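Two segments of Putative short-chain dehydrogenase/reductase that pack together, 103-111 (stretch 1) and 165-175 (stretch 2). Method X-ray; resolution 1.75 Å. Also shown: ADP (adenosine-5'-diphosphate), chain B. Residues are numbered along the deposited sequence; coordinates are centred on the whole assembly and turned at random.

Stretch 1, residues 103-111: GTTRVIPHN
Stretch 2, residues 165-175: NGTGSSIAYAA

Stretch 1 has no regular secondary structure, but from Gly-103 to Arg-106 it runs extended, with phi between -150° and -170°. Val-107 to Pro-109 remain open, and His-110 (-66°/-21°) turns the chain. Stretch 2 leaves a helix at Gly-166 (76°/22°), loops through Thr-167 to Ser-170 and enters a new helix at Ile-171. CA atoms pair Val-107 with Ser-169 (4.6 Å), Ile-108 with Ser-170 (5.0 Å), His-110 with Ile-171 (5.5 Å) and Thr-105 with Tyr-173 (5.9 Å). One backbone hydrogen bond joins the stretches, Ile-108 N to Ser-169 O (3.0 Å, 160°); CA-H...O contacts flank it, Val-107 CA to Ser-169 O at 3.4 Å and Ser-170 CA to Ile-108 O at 3.6 Å.

The two glycines answer to their own backbone angles. The positive phi of Gly-166 favours glycine, and at Gly-168 (96°/-173°) a CB would jam against the preceding carbonyl. Ser-169 (p) places OG 2.6 Å from OG1 of Thr-105 (t), a short hydrogen bond whose donor either hydroxyl could be. Ser-170 (p, 80°) is the N-cap: its OG accepts from Tyr-173 N at 2.9 Å, satisfying a free helix-start amide, and donates to a water oxygen at 2.7 Å, which in turn donates to Arg-106 O at 2.8 Å. A second water oxygen accepts from Ile-171 N (2.9 Å) and sits 2.8 Å from Ile-108 O.

From the turn, the ring of His-110 (m, chi2 -131°) reaches the loop, where an imidazole NH can supply a donor: NE2 donates to Gly-168 O at 2.9 Å, with a bent angle of 139°. Ile-171 N lies over one ring face, 3.5 Å from NE2, while Ala-174 CB meets the edge, 4.3 Å from CE1. The CA-to-CB bond of Tyr-173 (t, chi2 85°) points toward stretch 1, and the ring edge brings CD1 within 3.6 Å of Thr-104 O.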

# COMPACT_ATOMS: atom_id res chain seq x y z
N GLY A 103 -12.53 -21.83 -4.28
CA GLY A 103 -11.36 -21.74 -3.41
C GLY A 103 -11.40 -22.81 -2.34
O GLY A 103 -12.41 -23.49 -2.15
N THR A 104 -10.27 -22.96 -1.65
CA THR A 104 -10.20 -23.94 -0.59
C THR A 104 -9.22 -23.47 0.47
O THR A 104 -8.40 -22.57 0.24
CB THR A 104 -9.78 -25.32 -1.11
OG1 THR A 104 -10.01 -26.30 -0.09
CG2 THR A 104 -8.31 -25.33 -1.47
N THR A 105 -9.33 -24.07 1.65
CA THR A 105 -8.39 -23.83 2.73
C THR A 105 -8.51 -24.96 3.74
O THR A 105 -9.30 -25.89 3.57
CB THR A 105 -8.61 -22.48 3.41
OG1 THR A 105 -7.50 -22.20 4.28
CG2 THR A 105 -9.90 -22.47 4.22
N ARG A 106 -7.70 -24.87 4.79
CA ARG A 106 -7.83 -25.70 5.97
C ARG A 106 -7.24 -24.91 7.12
O ARG A 106 -6.17 -24.32 6.97
CB ARG A 106 -7.12 -27.04 5.80
CG ARG A 106 -7.22 -27.95 7.00
CD ARG A 106 -7.08 -29.42 6.59
NE ARG A 106 -5.80 -29.71 5.95
CZ ARG A 106 -4.67 -29.92 6.61
NH1 ARG A 106 -4.65 -29.87 7.93
NH2 ARG A 106 -3.54 -30.19 5.94
N VAL A 107 -7.95 -24.86 8.25
CA VAL A 107 -7.47 -24.08 9.39
C VAL A 107 -6.25 -24.76 10.00
O VAL A 107 -6.33 -25.91 10.45
CB VAL A 107 -8.58 -23.90 10.44
CG1 VAL A 107 -8.03 -23.15 11.65
CG2 VAL A 107 -9.76 -23.15 9.84
N ILE A 108 -5.13 -24.06 10.00
CA ILE A 108 -3.89 -24.49 10.65
C ILE A 108 -3.27 -23.25 11.29
O ILE A 108 -2.98 -22.29 10.57
CB ILE A 108 -2.89 -25.10 9.65
CG1 ILE A 108 -3.54 -26.20 8.81
CG2 ILE A 108 -1.67 -25.63 10.38
CD1 ILE A 108 -2.68 -26.61 7.62
N PRO A 109 -3.04 -23.23 12.60
CA PRO A 109 -2.44 -22.03 13.22
C PRO A 109 -1.13 -21.65 12.56
O PRO A 109 -0.30 -22.51 12.24
CB PRO A 109 -2.24 -22.45 14.68
CG PRO A 109 -3.29 -23.52 14.90
CD PRO A 109 -3.38 -24.26 13.59
N HIS A 110 -0.94 -20.34 12.34
CA HIS A 110 0.24 -19.87 11.62
C HIS A 110 1.53 -20.12 12.39
O HIS A 110 2.61 -20.13 11.79
CB HIS A 110 0.13 -18.36 11.32
CG HIS A 110 -0.88 -18.01 10.27
ND1 HIS A 110 -0.58 -17.17 9.21
CD2 HIS A 110 -2.19 -18.33 10.14
CE1 HIS A 110 -1.65 -17.01 8.46
NE2 HIS A 110 -2.64 -17.71 8.99
N ASN A 111 1.44 -20.31 13.71
CA ASN A 111 2.61 -20.60 14.53
C ASN A 111 2.83 -22.09 14.76
O ASN A 111 3.80 -22.47 15.42
CB ASN A 111 2.50 -19.88 15.88
CG ASN A 111 1.23 -20.23 16.63
OD1 ASN A 111 0.20 -20.52 16.02
ND2 ASN A 111 1.29 -20.19 17.96
N ASN A 165 -2.72 -8.91 4.73
CA ASN A 165 -1.96 -8.75 5.97
C ASN A 165 -1.41 -10.05 6.54
O ASN A 165 -0.86 -10.02 7.65
CB ASN A 165 -2.81 -8.03 7.03
CG ASN A 165 -4.02 -8.84 7.49
OD1 ASN A 165 -4.22 -10.00 7.09
ND2 ASN A 165 -4.84 -8.23 8.36
N GLY A 166 -1.54 -11.18 5.84
CA GLY A 166 -0.90 -12.41 6.29
C GLY A 166 -1.59 -13.12 7.44
O GLY A 166 -0.95 -13.90 8.15
N THR A 167 -2.87 -12.85 7.66
CA THR A 167 -3.64 -13.55 8.69
C THR A 167 -4.43 -14.68 8.04
O THR A 167 -4.00 -15.24 7.03
CB THR A 167 -4.56 -12.58 9.42
OG1 THR A 167 -5.50 -12.02 8.48
CG2 THR A 167 -3.75 -11.46 10.07
N GLY A 168 -5.57 -15.04 8.61
CA GLY A 168 -6.45 -15.97 7.93
C GLY A 168 -6.27 -17.41 8.38
O GLY A 168 -5.52 -17.74 9.31
N SER A 169 -6.97 -18.30 7.67
CA SER A 169 -7.14 -19.68 8.13
C SER A 169 -5.80 -20.43 8.21
O SER A 169 -5.61 -21.27 9.10
CB SER A 169 -8.13 -20.40 7.23
OG SER A 169 -7.81 -20.18 5.86
N SER A 170 -4.87 -20.14 7.31
CA SER A 170 -3.55 -20.76 7.37
C SER A 170 -2.56 -19.89 6.61
O SER A 170 -2.95 -19.05 5.79
CB SER A 170 -3.54 -22.17 6.77
OG SER A 170 -3.47 -22.12 5.35
N ILE A 171 -1.28 -20.12 6.86
CA ILE A 171 -0.26 -19.37 6.14
C ILE A 171 -0.24 -19.77 4.66
O ILE A 171 0.09 -18.95 3.80
CB ILE A 171 1.11 -19.55 6.82
CG1 ILE A 171 2.10 -18.48 6.32
CG2 ILE A 171 1.67 -20.97 6.61
CD1 ILE A 171 3.49 -18.60 6.94
N ALA A 172 -0.60 -21.03 4.35
CA ALA A 172 -0.70 -21.42 2.94
C ALA A 172 -1.86 -20.71 2.25
O ALA A 172 -1.76 -20.32 1.08
CB ALA A 172 -0.87 -22.95 2.83
N TYR A 173 -2.97 -20.52 2.97
CA TYR A 173 -4.08 -19.76 2.42
C TYR A 173 -3.69 -18.30 2.21
O TYR A 173 -3.93 -17.73 1.14
CB TYR A 173 -5.29 -19.88 3.36
CG TYR A 173 -6.51 -19.11 2.93
CD1 TYR A 173 -7.42 -19.67 2.04
CD2 TYR A 173 -6.77 -17.84 3.43
CE1 TYR A 173 -8.56 -18.97 1.66
CE2 TYR A 173 -7.90 -17.14 3.05
CZ TYR A 173 -8.80 -17.71 2.16
OH TYR A 173 -9.92 -17.02 1.78
N ALA A 174 -3.06 -17.70 3.21
CA ALA A 174 -2.67 -16.30 3.08
C ALA A 174 -1.73 -16.11 1.90
O ALA A 174 -1.90 -15.18 1.10
CB ALA A 174 -2.02 -15.82 4.38
N ALA A 175 -0.73 -16.98 1.77
CA ALA A 175 0.21 -16.89 0.66
C ALA A 175 -0.52 -16.98 -0.67
O ALA A 175 -0.24 -16.20 -1.60
CB ALA A 175 1.27 -17.99 0.76
PB ADP B . -16.79 -18.48 0.55
O1B ADP B . -15.72 -18.66 -0.59
O2B ADP B . -18.25 -18.23 0.09
O3B ADP B . -16.35 -17.68 1.82
PA ADP B . -17.21 -21.48 0.27
O1A ADP B . -16.21 -22.70 0.69
O2A ADP B . -18.70 -21.92 0.37
O3A ADP B . -16.73 -20.21 1.10
O5' ADP B . -16.76 -21.37 -1.32
C5' ADP B . -15.74 -22.21 -1.89
C4' ADP B . -16.43 -22.89 -3.08
O4' ADP B . -15.41 -23.38 -4.04
C3' ADP B . -17.27 -24.13 -2.69
O3' ADP B . -18.40 -24.27 -3.50
C2' ADP B . -16.25 -25.26 -3.02
O2' ADP B . -17.02 -26.45 -3.22
C1' ADP B . -15.66 -24.74 -4.31
N9 ADP B . -14.40 -25.44 -4.65
C8 ADP B . -13.41 -25.95 -3.80
N7 ADP B . -12.44 -26.51 -4.49
C5 ADP B . -12.79 -26.36 -5.81
C6 ADP B . -12.17 -26.75 -6.99
N6 ADP B . -10.99 -27.41 -6.95
N1 ADP B . -12.76 -26.47 -8.16
C2 ADP B . -13.94 -25.83 -8.16
N3 ADP B . -14.60 -25.43 -7.09
C4 ADP B . -14.00 -25.71 -5.92
O HOH W 1 -4.40 -24.57 4.76
O HOH W 2 -0.74 -22.10 8.95